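Local coordinates for DNA fragmentation factor 40 KDA subunit (Mus musculus, PDB 1V0D), which cuts DNA and promotes chromatin condensation during apoptosis once caspases free it from its inhibitor, at residues 93-98 with 123-128. Numbering follows the deposited sequence.
Sequences SVFNEP and ADLLHH
N96 brings its amide OD1 to the edge of the H128 ring, 3.6 Å from CE1 of the imidazole and in the plane of the ring. The amide and ring planes stand 78° apart, so the asparagine presents its oxygen to a ring carbon rather than stacking on the imidazole. H128 is extended here by its first torsion, with CG anti to the backbone N (chi1 -174°), which carries the ring from helix 116-129 toward the turn that follows helix 88-94. The backbone O of F95 is 3.9 Å from ND1 of the same ring, a proximity too long for a bond.

Beside this polar edge, L125 lays its methyls on one face of the F95 ring. CD1 sits 3.9 Å from the ring centroid and 19° off the normal, a CH-pi contact, and comes within 3.7 Å of F95 CZ. L125 CD2 lies over the opposite end of the same face, 4.0 Å from F95 CG. The second subunit adds to this packing: its F91 ring meets F95 at about 90°, its L92 packs on L125, and its L121 on H128. The contact thus joins the loop after helix 88-94 to helix 116-129 at the dimer interface, and its chemistry implies adhesion by apolar packing shared between subunits, with no hydrogen bond between the two segments.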
ATOM      1  N   SER A  93     -12.731 -27.429   0.960  1.00147.80           N
ATOM      2  CA  SER A  93     -12.620 -28.514  -0.007  1.00147.56           C
ATOM      3  C   SER A  93     -13.086 -28.147  -1.415  1.00147.04           C
ATOM      4  O   SER A  93     -12.441 -28.504  -2.403  1.00146.49           O
ATOM      5  CB  SER A  93     -13.415 -29.722   0.497  1.00147.79           C
ATOM      6  OG  SER A  93     -13.381 -30.788  -0.434  1.00149.00           O
ATOM      7  N   VAL A  94     -14.202 -27.433  -1.502  1.00146.71           N
ATOM      8  CA  VAL A  94     -14.760 -27.041  -2.792  1.00146.50           C
ATOM      9  C   VAL A  94     -14.286 -25.670  -3.268  1.00146.27           C
ATOM     10  O   VAL A  94     -14.119 -25.442  -4.468  1.00145.54           O
ATOM     11  CB  VAL A  94     -16.297 -27.020  -2.732  1.00146.73           C
ATOM     12  CG1 VAL A  94     -16.869 -26.808  -4.124  1.00146.54           C
ATOM     13  CG2 VAL A  94     -16.809 -28.315  -2.119  1.00147.08           C
ATOM     14  N   PHE A  95     -14.071 -24.765  -2.317  1.00146.30           N
ATOM     15  CA  PHE A  95     -13.641 -23.400  -2.612  1.00146.11           C
ATOM     16  C   PHE A  95     -12.177 -23.215  -2.981  1.00146.44           C
ATOM     17  O   PHE A  95     -11.751 -22.092  -3.254  1.00146.40           O
ATOM     18  CB  PHE A  95     -13.953 -22.487  -1.425  1.00145.34           C
ATOM     19  CG  PHE A  95     -15.365 -21.989  -1.394  1.00144.72           C
ATOM     20  CD1 PHE A  95     -16.140 -22.130  -0.246  1.00144.67           C
ATOM     21  CD2 PHE A  95     -15.915 -21.353  -2.502  1.00144.37           C
ATOM     22  CE1 PHE A  95     -17.443 -21.644  -0.198  1.00144.50           C
ATOM     23  CE2 PHE A  95     -17.215 -20.863  -2.467  1.00144.60           C
ATOM     24  CZ  PHE A  95     -17.983 -21.008  -1.312  1.00144.69           C
ATOM     25  N   ASN A  96     -11.398 -24.289  -2.994  1.00147.05           N
ATOM     26  CA  ASN A  96      -9.990 -24.137  -3.321  1.00147.98           C
ATOM     27  C   ASN A  96      -9.648 -24.427  -4.776  1.00148.52           C
ATOM     28  O   ASN A  96      -9.067 -23.579  -5.454  1.00148.71           O
ATOM     29  CB  ASN A  96      -9.131 -25.005  -2.404  1.00148.11           C
ATOM     30  CG  ASN A  96      -7.963 -24.236  -1.815  1.00148.17           C
ATOM     31  OD1 ASN A  96      -7.145 -23.675  -2.542  1.00148.40           O
ATOM     32  ND2 ASN A  96      -7.886 -24.200  -0.492  1.00148.59           N
ATOM     33  N   GLU A  97     -10.000 -25.613  -5.259  1.00148.97           N
ATOM     34  CA  GLU A  97      -9.701 -25.967  -6.641  1.00149.62           C
ATOM     35  C   GLU A  97     -10.773 -25.470  -7.619  1.00149.61           C
ATOM     36  O   GLU A  97     -11.910 -25.951  -7.610  1.00149.75           O
ATOM     37  CB  GLU A  97      -9.517 -27.484  -6.763  1.00150.11           C
ATOM     38  CG  GLU A  97      -8.380 -28.023  -5.899  1.00150.79           C
ATOM     39  CD  GLU A  97      -7.061 -27.299  -6.142  1.00151.50           C
ATOM     40  OE1 GLU A  97      -6.530 -27.382  -7.272  1.00152.08           O
ATOM     41  OE2 GLU A  97      -6.557 -26.644  -5.203  1.00151.12           O
ATOM     42  N   PRO A  98     -10.415 -24.487  -8.471  1.00149.36           N
ATOM     43  CA  PRO A  98     -11.287 -23.869  -9.482  1.00148.74           C
ATOM     44  C   PRO A  98     -11.693 -24.805 -10.623  1.00147.96           C
ATOM     45  O   PRO A  98     -11.903 -26.002 -10.419  1.00148.09           O
ATOM     46  CB  PRO A  98     -10.446 -22.695  -9.995  1.00149.02           C
ATOM     47  CG  PRO A  98      -9.527 -22.386  -8.849  1.00149.04           C
ATOM     48  CD  PRO A  98      -9.134 -23.763  -8.393  1.00149.34           C
ATOM     49  N   ALA A 123     -16.831 -11.544  -2.735  1.00 70.38           N
ATOM     50  CA  ALA A 123     -15.891 -10.894  -3.639  1.00 70.01           C
ATOM     51  C   ALA A 123     -14.518 -11.508  -3.413  1.00 70.77           C
ATOM     52  O   ALA A 123     -13.788 -11.798  -4.365  1.00 69.97           O
ATOM     53  CB  ALA A 123     -15.849  -9.404  -3.370  1.00 68.66           C
ATOM     54  N   ASP A 124     -14.179 -11.711  -2.143  1.00 71.20           N
ATOM     55  CA  ASP A 124     -12.901 -12.296  -1.784  1.00 72.25           C
ATOM     56  C   ASP A 124     -12.771 -13.703  -2.341  1.00 73.01           C
ATOM     57  O   ASP A 124     -11.752 -14.044  -2.949  1.00 73.58           O
ATOM     58  CB  ASP A 124     -12.736 -12.319  -0.268  1.00 74.11           C
ATOM     59  CG  ASP A 124     -12.551 -10.928   0.319  1.00 77.79           C
ATOM     60  OD1 ASP A 124     -11.870 -10.089  -0.321  1.00 78.14           O
ATOM     61  OD2 ASP A 124     -13.073 -10.677   1.429  1.00 80.35           O
ATOM     62  N   LEU A 125     -13.802 -14.519  -2.139  1.00 72.75           N
ATOM     63  CA  LEU A 125     -13.784 -15.887  -2.637  1.00 72.83           C
ATOM     64  C   LEU A 125     -13.552 -15.930  -4.133  1.00 72.63           C
ATOM     65  O   LEU A 125     -12.739 -16.707  -4.619  1.00 73.28           O
ATOM     66  CB  LEU A 125     -15.091 -16.594  -2.294  1.00 73.81           C
ATOM     67  CG  LEU A 125     -15.093 -17.138  -0.866  1.00 76.22           C
ATOM     68  CD1 LEU A 125     -16.469 -17.677  -0.496  1.00 76.87           C
ATOM     69  CD2 LEU A 125     -14.029 -18.231  -0.763  1.00 76.43           C
ATOM     70  N   LEU A 126     -14.264 -15.090  -4.867  1.00 72.91           N
ATOM     71  CA  LEU A 126     -14.100 -15.057  -6.307  1.00 73.73           C
ATOM     72  C   LEU A 126     -12.636 -14.761  -6.595  1.00 74.32           C
ATOM     73  O   LEU A 126     -12.030 -15.365  -7.482  1.00 73.53           O
ATOM     74  CB  LEU A 126     -14.975 -13.966  -6.919  1.00 74.80           C
ATOM     75  CG  LEU A 126     -15.831 -14.368  -8.123  1.00 76.61           C
ATOM     76  CD1 LEU A 126     -16.321 -13.102  -8.815  1.00 75.97           C
ATOM     77  CD2 LEU A 126     -15.022 -15.223  -9.098  1.00 76.53           C
ATOM     78  N   HIS A 127     -12.071 -13.826  -5.836  1.00 74.91           N
ATOM     79  CA  HIS A 127     -10.672 -13.458  -6.007  1.00 75.14           C
ATOM     80  C   HIS A 127      -9.818 -14.688  -5.794  1.00 74.72           C
ATOM     81  O   HIS A 127      -9.033 -15.069  -6.656  1.00 75.16           O
ATOM     82  CB  HIS A 127     -10.251 -12.397  -4.989  1.00 75.70           C
ATOM     83  CG  HIS A 127      -8.780 -12.104  -4.999  1.00 76.53           C
ATOM     84  ND1 HIS A 127      -8.041 -11.952  -3.844  1.00 76.20           N
ATOM     85  CD2 HIS A 127      -7.913 -11.933  -6.025  1.00 76.59           C
ATOM     86  CE1 HIS A 127      -6.783 -11.702  -4.158  1.00 75.56           C
ATOM     87  NE2 HIS A 127      -6.677 -11.684  -5.475  1.00 76.33           N
ATOM     88  N   HIS A 128      -9.988 -15.304  -4.630  1.00 74.13           N
ATOM     89  CA  HIS A 128      -9.235 -16.490  -4.252  1.00 73.86           C
ATOM     90  C   HIS A 128      -9.253 -17.577  -5.313  1.00 72.59           C
ATOM     91  O   HIS A 128      -8.241 -18.237  -5.549  1.00 72.06           O
ATOM     92  CB  HIS A 128      -9.785 -17.045  -2.944  1.00 76.36           C
ATOM     93  CG  HIS A 128      -8.997 -18.189  -2.395  1.00 79.49           C
ATOM     94  ND1 HIS A 128      -8.928 -19.414  -3.022  1.00 81.17           N
ATOM     95  CD2 HIS A 128      -8.247 -18.297  -1.272  1.00 81.20           C
ATOM     96  CE1 HIS A 128      -8.171 -20.229  -2.308  1.00 82.19           C
ATOM     97  NE2 HIS A 128      -7.745 -19.576  -1.242  1.00 82.68           N
TER